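Local atomic coordinates of fibrillarin-like rRNA/tRNA 2'-O-methyltransferase (Methanocaldococcus jannaschii, PDB entry 1FBN), a protein that probably transfers methyl groups from S-adenosyl-L-methionine to ribose 2'-hydroxyls of rRNA and tRNA, at sites chosen by a guide RNA in box C/D particles. Residues A157-L160 with I161-K165; K179-S182 with I183-T186. One frame throughout, in Å; residues are numbered along the deposited sequence.

Both contacts are local and follow one another in series along the chain, neither nested nor crossed. Contact 1 comes first: after strand 144-149 the chain enters helix 156-167, and residues 157-160 meet 161-165 across successive turns of that one helix. The chain then runs through strand 172-179 of the mixed seven-stranded sheet. Contact 2 follows at the end of this strand, where 179-182 and 183-186 coil into the loop that leads to helix 189-203. That helix links the two, since Ala157 and Leu160 of contact 1 and Ala180, Arg181, Ile183 and Asp184 of contact 2 all touch it. The centres lie about 19 Å apart, and the nearest atoms about 6 Å.

Contact 1. Residues A157-L160 with I161-K165; sequences AEIL and IKNAK
Asn163 reaches back one helical turn to Ile159 with both its backbone and its side chain. The carbonyl oxygen Ile159 O takes the regular bond from Asn163 N at 3.0 Å, and the side-chain amide adds a second, with Asn163 ND2 at 2.8 Å from Ile159 O. The side-chain bond is nearly straight (169° at the hydrogen), and the oxygen lies in the plane of the amide, while the two donors arrive from opposite faces of the carbonyl plane. The first torsion of Asn163 makes this possible: with chi1 at -81°, CG stands beside the backbone N and the amide folds back along the helix. Asn163 ND2 also donates to Ala131 O and Asn163 OD1 pairs with Tyr137 OH, so the buried amide is fixed at both ends; an alanine here would probably leave Ala131 O and Tyr137 OH without this partner inside the protein. The methyl Ile159 CG2 lies beside the amide nitrogen Asn163 ND2, 3.5 Å away, the two side chains pointing the same way.

The backbone bonds confirm the alpha-helical repeat: Ile161 N lies 3.1 Å from Ala157 O, Lys162 N 2.8 Å from Glu158 O, and Ala164 N 2.8 Å from Leu160 O.

On the outer side, Glu158 and Lys162 run alongside each other. Their salt bridge is long, 3.5 Å between Glu158 OE1 and Lys162 NZ, and the amine also bonds Asn132 OD1. The lysine chain, bent at chi3 (-57°), carries NZ back alongside the glutamate.

In apolar contacts, Leu160 leans on Ile147 and Leu200. The whole is one helix laid against the sheet of a Rossmann-like methyltransferase fold, with Ile159 beside Ala131 and Gln153 of the predicted S-adenosyl-L-methionine site.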
ATOM      1  N   ALA A 157      -6.928  13.099   2.961  1.00 19.87           N
ATOM      2  CA  ALA A 157      -5.952  13.854   2.177  1.00 20.90           C
ATOM      3  C   ALA A 157      -5.049  14.715   3.064  1.00 21.75           C
ATOM      4  O   ALA A 157      -3.825  14.660   2.932  1.00 21.43           O
ATOM      5  CB  ALA A 157      -6.643  14.714   1.114  1.00 18.14           C
ATOM      6  N   GLU A 158      -5.639  15.481   3.983  1.00 23.89           N
ATOM      7  CA  GLU A 158      -4.839  16.331   4.864  1.00 25.47           C
ATOM      8  C   GLU A 158      -3.936  15.474   5.750  1.00 23.47           C
ATOM      9  O   GLU A 158      -2.850  15.908   6.127  1.00 24.67           O
ATOM     10  CB  GLU A 158      -5.712  17.264   5.717  1.00 31.16           C
ATOM     11  CG  GLU A 158      -6.441  16.586   6.869  1.00 43.27           C
ATOM     12  CD  GLU A 158      -6.853  17.555   7.969  1.00 50.30           C
ATOM     13  OE1 GLU A 158      -6.031  17.796   8.883  1.00 53.38           O
ATOM     14  OE2 GLU A 158      -7.996  18.066   7.927  1.00 51.57           O
ATOM     15  N   ILE A 159      -4.377  14.256   6.061  1.00 20.73           N
ATOM     16  CA  ILE A 159      -3.573  13.348   6.876  1.00 20.10           C
ATOM     17  C   ILE A 159      -2.306  12.959   6.110  1.00 19.34           C
ATOM     18  O   ILE A 159      -1.224  12.917   6.692  1.00 20.36           O
ATOM     19  CB  ILE A 159      -4.350  12.064   7.297  1.00 20.98           C
ATOM     20  CG1 ILE A 159      -5.394  12.392   8.369  1.00 18.82           C
ATOM     21  CG2 ILE A 159      -3.384  11.009   7.844  1.00 18.71           C
ATOM     22  CD1 ILE A 159      -6.228  11.194   8.784  1.00 17.57           C
ATOM     23  N   LEU A 160      -2.439  12.690   4.810  1.00 16.70           N
ATOM     24  CA  LEU A 160      -1.286  12.320   3.990  1.00 17.18           C
ATOM     25  C   LEU A 160      -0.320  13.494   3.920  1.00 18.39           C
ATOM     26  O   LEU A 160       0.891  13.311   4.023  1.00 18.79           O
ATOM     27  CB  LEU A 160      -1.713  11.933   2.568  1.00 18.32           C
ATOM     28  CG  LEU A 160      -0.600  11.488   1.601  1.00 19.32           C
ATOM     29  CD1 LEU A 160      -0.018  10.151   2.041  1.00 17.92           C
ATOM     30  CD2 LEU A 160      -1.136  11.369   0.186  1.00 17.04           C
ATOM     31  N   ILE A 161      -0.874  14.696   3.765  1.00 20.13           N
ATOM     32  CA  ILE A 161      -0.085  15.924   3.669  1.00 20.32           C
ATOM     33  C   ILE A 161       0.647  16.195   4.972  1.00 21.64           C
ATOM     34  O   ILE A 161       1.829  16.527   4.966  1.00 23.46           O
ATOM     35  CB  ILE A 161      -0.973  17.147   3.309  1.00 21.13           C
ATOM     36  CG1 ILE A 161      -1.511  17.003   1.883  1.00 19.29           C
ATOM     37  CG2 ILE A 161      -0.183  18.447   3.447  1.00 20.16           C
ATOM     38  CD1 ILE A 161      -2.594  17.999   1.536  1.00 20.99           C
ATOM     39  N   LYS A 162      -0.056  16.013   6.086  1.00 21.92           N
ATOM     40  CA  LYS A 162       0.520  16.233   7.410  1.00 24.20           C
ATOM     41  C   LYS A 162       1.679  15.260   7.655  1.00 22.50           C
ATOM     42  O   LYS A 162       2.748  15.654   8.123  1.00 24.55           O
ATOM     43  CB  LYS A 162      -0.560  16.054   8.479  1.00 26.27           C
ATOM     44  CG  LYS A 162      -0.250  16.729   9.797  1.00 34.60           C
ATOM     45  CD  LYS A 162      -1.353  16.493  10.824  1.00 36.65           C
ATOM     46  CE  LYS A 162      -2.704  16.973  10.332  1.00 35.21           C
ATOM     47  NZ  LYS A 162      -3.748  16.740  11.358  1.00 36.22           N
ATOM     48  N   ASN A 163       1.470  13.996   7.302  1.00 20.04           N
ATOM     49  CA  ASN A 163       2.495  12.977   7.476  1.00 19.94           C
ATOM     50  C   ASN A 163       3.655  13.140   6.498  1.00 19.22           C
ATOM     51  O   ASN A 163       4.786  12.772   6.809  1.00 19.59           O
ATOM     52  CB  ASN A 163       1.879  11.583   7.370  1.00 21.43           C
ATOM     53  CG  ASN A 163       1.213  11.145   8.663  1.00 20.78           C
ATOM     54  OD1 ASN A 163       1.827  10.454   9.478  1.00 23.58           O
ATOM     55  ND2 ASN A 163      -0.036  11.557   8.865  1.00 18.50           N
ATOM     56  N   ALA A 164       3.372  13.699   5.322  1.00 19.18           N
ATOM     57  CA  ALA A 164       4.397  13.933   4.309  1.00 19.06           C
ATOM     58  C   ALA A 164       5.349  15.031   4.788  1.00 21.69           C
ATOM     59  O   ALA A 164       6.569  14.910   4.644  1.00 22.99           O
ATOM     60  CB  ALA A 164       3.756  14.326   2.985  1.00 18.67           C
ATOM     61  N   LYS A 165       4.788  16.090   5.373  1.00 20.85           N
ATOM     62  CA  LYS A 165       5.583  17.202   5.895  1.00 21.74           C
ATOM     63  C   LYS A 165       6.533  16.679   6.962  1.00 22.16           C
ATOM     64  O   LYS A 165       7.713  17.018   6.980  1.00 24.54           O
ATOM     65  CB  LYS A 165       4.689  18.276   6.528  1.00 22.35           C
ATOM     66  CG  LYS A 165       3.844  19.107   5.567  1.00 23.87           C
ATOM     67  CD  LYS A 165       2.967  20.068   6.376  1.00 30.15           C
ATOM     68  CE  LYS A 165       1.985  20.856   5.522  1.00 29.96           C
ATOM     69  NZ  LYS A 165       2.663  21.871   4.681  1.00 37.58           N
TER

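Contact 2. Residues K179-S182 with I183-T186; sequences KARS and IDVT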
ATOM      1  N   LYS A 179     -11.574   6.391  -1.074  1.00 20.67           N
ATOM      2  CA  LYS A 179     -12.950   5.929  -1.206  1.00 20.05           C
ATOM      3  C   LYS A 179     -13.777   7.216  -1.267  1.00 20.51           C
ATOM      4  O   LYS A 179     -13.917   7.917  -0.263  1.00 19.19           O
ATOM      5  CB  LYS A 179     -13.355   5.109   0.020  1.00 19.01           C
ATOM      6  CG  LYS A 179     -14.807   4.677   0.015  1.00 21.61           C
ATOM      7  CD  LYS A 179     -15.166   3.914   1.276  1.00 24.67           C
ATOM      8  CE  LYS A 179     -16.638   3.544   1.289  1.00 27.60           C
ATOM      9  NZ  LYS A 179     -16.986   2.772   2.510  1.00 30.05           N
ATOM     10  N   ALA A 180     -14.289   7.538  -2.454  1.00 20.48           N
ATOM     11  CA  ALA A 180     -15.071   8.759  -2.657  1.00 20.25           C
ATOM     12  C   ALA A 180     -16.198   8.973  -1.645  1.00 19.86           C
ATOM     13  O   ALA A 180     -16.336  10.064  -1.093  1.00 19.53           O
ATOM     14  CB  ALA A 180     -15.627   8.798  -4.076  1.00 19.34           C
ATOM     15  N   ARG A 181     -16.981   7.930  -1.395  1.00 19.86           N
ATOM     16  CA  ARG A 181     -18.107   8.013  -0.471  1.00 21.37           C
ATOM     17  C   ARG A 181     -17.737   8.256   0.994  1.00 22.64           C
ATOM     18  O   ARG A 181     -18.604   8.600   1.798  1.00 23.86           O
ATOM     19  CB  ARG A 181     -18.986   6.772  -0.599  1.00 22.45           C
ATOM     20  CG  ARG A 181     -19.687   6.624  -1.946  1.00 27.29           C
ATOM     21  CD  ARG A 181     -20.986   7.407  -2.021  1.00 30.34           C
ATOM     22  NE  ARG A 181     -20.761   8.839  -2.157  1.00 37.11           N
ATOM     23  CZ  ARG A 181     -21.142   9.566  -3.205  1.00 37.01           C
ATOM     24  NH1 ARG A 181     -21.781   9.004  -4.225  1.00 35.41           N
ATOM     25  NH2 ARG A 181     -20.868  10.860  -3.238  1.00 36.22           N
ATOM     26  N   SER A 182     -16.465   8.072   1.349  1.00 22.19           N
ATOM     27  CA  SER A 182     -16.031   8.312   2.728  1.00 23.69           C
ATOM     28  C   SER A 182     -15.784   9.808   2.953  1.00 24.26           C
ATOM     29  O   SER A 182     -15.615  10.258   4.087  1.00 25.64           O
ATOM     30  CB  SER A 182     -14.764   7.512   3.063  1.00 22.09           C
ATOM     31  OG  SER A 182     -13.615   8.034   2.418  1.00 23.45           O
ATOM     32  N   ILE A 183     -15.773  10.566   1.859  1.00 24.64           N
ATOM     33  CA  ILE A 183     -15.554  12.008   1.886  1.00 24.86           C
ATOM     34  C   ILE A 183     -16.861  12.777   1.697  1.00 26.39           C
ATOM     35  O   ILE A 183     -17.114  13.772   2.381  1.00 28.47           O
ATOM     36  CB  ILE A 183     -14.540  12.408   0.794  1.00 26.66           C
ATOM     37  CG1 ILE A 183     -13.167  11.836   1.156  1.00 25.14           C
ATOM     38  CG2 ILE A 183     -14.484  13.925   0.619  1.00 25.27           C
ATOM     39  CD1 ILE A 183     -12.213  11.786   0.015  1.00 28.62           C
ATOM     40  N   ASP A 184     -17.710  12.283   0.802  1.00 26.19           N
ATOM     41  CA  ASP A 184     -18.984  12.931   0.513  1.00 25.95           C
ATOM     42  C   ASP A 184     -19.982  11.881   0.021  1.00 26.18           C
ATOM     43  O   ASP A 184     -19.642  11.041  -0.810  1.00 24.17           O
ATOM     44  CB  ASP A 184     -18.763  14.001  -0.560  1.00 25.31           C
ATOM     45  CG  ASP A 184     -19.872  15.024  -0.611  1.00 28.56           C
ATOM     46  OD1 ASP A 184     -20.989  14.683  -1.045  1.00 31.28           O
ATOM     47  OD2 ASP A 184     -19.615  16.186  -0.240  1.00 31.58           O
ATOM     48  N   VAL A 185     -21.207  11.926   0.545  1.00 28.22           N
ATOM     49  CA  VAL A 185     -22.250  10.972   0.158  1.00 30.09           C
ATOM     50  C   VAL A 185     -23.251  11.514  -0.869  1.00 31.30           C
ATOM     51  O   VAL A 185     -24.153  10.793  -1.303  1.00 31.94           O
ATOM     52  CB  VAL A 185     -23.042  10.462   1.391  1.00 29.65           C
ATOM     53  CG1 VAL A 185     -22.119   9.719   2.343  1.00 30.26           C
ATOM     54  CG2 VAL A 185     -23.727  11.622   2.104  1.00 26.75           C
ATOM     55  N   THR A 186     -23.077  12.767  -1.278  1.00 31.60           N
ATOM     56  CA  THR A 186     -23.988  13.387  -2.233  1.00 33.62           C
ATOM     57  C   THR A 186     -23.346  13.689  -3.583  1.00 33.03           C
ATOM     58  O   THR A 186     -23.913  13.365  -4.627  1.00 33.08           O
ATOM     59  CB  THR A 186     -24.573  14.703  -1.668  1.00 37.27           C
ATOM     60  OG1 THR A 186     -25.090  14.473  -0.349  1.00 39.98           O
ATOM     61  CG2 THR A 186     -25.697  15.217  -2.565  1.00 37.40           C
TER
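Asp184 O is gripped side-on by the guanidinium of Arg181, which sends two nitrogens to this one oxygen. Arg181 NE is 2.8 Å from Asp184 O, and Arg181 NH2 is 2.7 Å from the same atom. The oxygen lies at the guanidinium edge, in its plane, but the two donors meet it differently: NE comes in the carbonyl plane on a lone pair, NH2 from above that plane. Both bonds are bent, with angles at hydrogen of 144° and 146°, as expected when neighbouring donors share an acceptor. The arginine gets there by folding back at chi2 and chi3, and Val185 C sits over one face, offset toward the rim, 3.4 Å from Arg181 NH2. NH2 also donates to Lys187 O, so the guanidinium ties Asp184 O to Lys187 O.

At the start of the turn, two carbonyls each take two donors. Ala180 O accepts from Ile183 N, above the carbonyl plane, and from Asp184 N in it, the latter at 3.2 Å. Lys179 O receives Ser182 N and the hydroxyl, with Ser182 OG 2.7 Å from Lys179 O. The serine torsion (chi1 72°) sets OG between the backbone N and the carbonyl carbon, within bonding distance of Lys179 O.

These bonds shape a tight coil after strand 172-179 of the Rossmann-like methyltransferase sheet, with Ser182 near Ala152 of the predicted S-adenosyl-L-methionine site.

Farther on, an Asx turn leads toward helix 189-203: Asp184 OD1 accepts Thr186 N at 2.8 Å, and also Lys187 N. The same carboxylate oxygen lies beyond salt-bridge range of Arg181 NH2, though the opposite charges may still attract. Carbon atoms also rest against backbone oxygens: Ile183 CB lies near Ala180 O, and Val185 CG1 stands 3.7 Å from Arg181 O.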